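Local structure of major pollen allergen Pla l 1 (Plantago lanceolata, 4Z8W) at residues 65-68 against 69-73. The protein is a major plantain pollen allergen of the Ole e 1-like family that binds a zinc ion in the crystal, its biological role being unsettled. Sequence-based numbering, arbitrary orientation.
With ZN (zinc ion), chain B.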
# COMPACT_ATOMS: atom_id res chain seq x y z
N LEU A 65 -10.18 1.60 0.68
CA LEU A 65 -10.38 2.98 0.32
C LEU A 65 -11.55 3.09 -0.65
O LEU A 65 -11.58 2.37 -1.68
CB LEU A 65 -9.12 3.53 -0.30
CG LEU A 65 -7.77 3.28 0.40
CD1 LEU A 65 -6.65 3.73 -0.56
CD2 LEU A 65 -7.64 4.01 1.74
N PRO A 66 -12.53 3.96 -0.33
CA PRO A 66 -13.74 4.07 -1.22
C PRO A 66 -13.40 5.07 -2.31
O PRO A 66 -12.93 6.15 -2.03
CB PRO A 66 -14.83 4.66 -0.26
CG PRO A 66 -14.07 5.30 0.85
CD PRO A 66 -12.58 4.97 0.76
N VAL A 67 -13.53 4.66 -3.56
CA VAL A 67 -13.10 5.52 -4.69
C VAL A 67 -14.37 5.84 -5.51
O VAL A 67 -15.20 4.99 -5.66
CB VAL A 67 -12.13 4.71 -5.55
CG1 VAL A 67 -11.88 5.35 -6.94
CG2 VAL A 67 -10.82 4.53 -4.71
N VAL A 68 -14.50 7.06 -5.99
CA VAL A 68 -15.63 7.39 -6.86
C VAL A 68 -15.07 7.60 -8.26
O VAL A 68 -14.11 8.37 -8.45
CB VAL A 68 -16.29 8.71 -6.39
CG1 VAL A 68 -17.56 9.03 -7.22
CG2 VAL A 68 -16.59 8.67 -4.88
N GLY A 69 -15.66 6.93 -9.24
CA GLY A 69 -15.32 7.21 -10.66
C GLY A 69 -14.24 6.24 -11.12
O GLY A 69 -13.60 5.56 -10.27
N TYR A 70 -14.03 6.14 -12.43
CA TYR A 70 -12.92 5.31 -12.94
C TYR A 70 -11.66 6.19 -12.93
O TYR A 70 -11.77 7.43 -12.97
CB TYR A 70 -13.21 4.77 -14.37
CG TYR A 70 -14.41 3.86 -14.46
CD1 TYR A 70 -14.31 2.50 -14.19
CD2 TYR A 70 -15.68 4.38 -14.87
CE1 TYR A 70 -15.44 1.66 -14.31
CE2 TYR A 70 -16.80 3.56 -15.00
CZ TYR A 70 -16.67 2.22 -14.72
OH TYR A 70 -17.76 1.42 -14.85
N HIS A 71 -10.47 5.58 -12.87
CA HIS A 71 -9.25 6.41 -12.88
C HIS A 71 -8.15 5.70 -13.57
O HIS A 71 -8.24 4.50 -13.82
CB HIS A 71 -8.79 6.86 -11.46
CG HIS A 71 -9.82 7.63 -10.69
ND1 HIS A 71 -9.89 9.01 -10.67
CD2 HIS A 71 -10.87 7.19 -9.93
CE1 HIS A 71 -10.93 9.39 -9.94
NE2 HIS A 71 -11.55 8.31 -9.50
N GLU A 72 -7.11 6.46 -13.93
CA GLU A 72 -5.88 5.90 -14.54
C GLU A 72 -4.70 6.41 -13.74
O GLU A 72 -4.82 7.45 -13.01
CB GLU A 72 -5.74 6.35 -16.06
CG GLU A 72 -6.88 5.90 -17.02
CD GLU A 72 -7.01 4.36 -17.26
OE1 GLU A 72 -6.16 3.59 -16.78
OE2 GLU A 72 -7.96 3.92 -17.98
N ASP A 73 -3.61 5.65 -13.84
CA ASP A 73 -2.29 6.01 -13.29
C ASP A 73 -2.47 6.15 -11.80
O ASP A 73 -2.11 7.17 -11.21
CB ASP A 73 -1.69 7.30 -13.88
CG ASP A 73 -1.80 7.36 -15.39
OD1 ASP A 73 -1.51 6.37 -16.04
OD2 ASP A 73 -2.16 8.41 -15.93
ZN ZN B . -1.66 6.80 -18.01
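The imidazole of H71 reaches back to the end of strand 62-68 and donates a hydrogen bond from NE2 to V68 O, 2.8 Å long with an N-H...O angle of 161°. V68 O lies at the ring edge, close to the imidazole plane, whereas the ring nitrogen sits tilted by 33° from the plane of the carbonyl. On a neighbouring part of the same ring, V67 CG1 packs obliquely against H71 CD2 at 3.7 Å; that methyl, anti to the backbone N (chi1 166°), also stands 3.8 Å from G69 O. G69, with its positive phi, lies where the chain bends away from the line of the strand, and two residues on, H71 points its side chain back at V67 and V68. This turn begins the crossover between the two sheets of the Ole e 1-like beta fold, from strand 62-68 to strand 74-80. Further out, H71 ND1 is hydrogen-bonded to D44, so both ring nitrogens are engaged and the ring's rotation is fixed; Y51 stacks on the imidazole and also bonds V68 N through its hydroxyl. Beyond H71 the loop runs to D73, whose OD1 binds the zinc ion at 2.0 Å alongside D45, the residue next to D44.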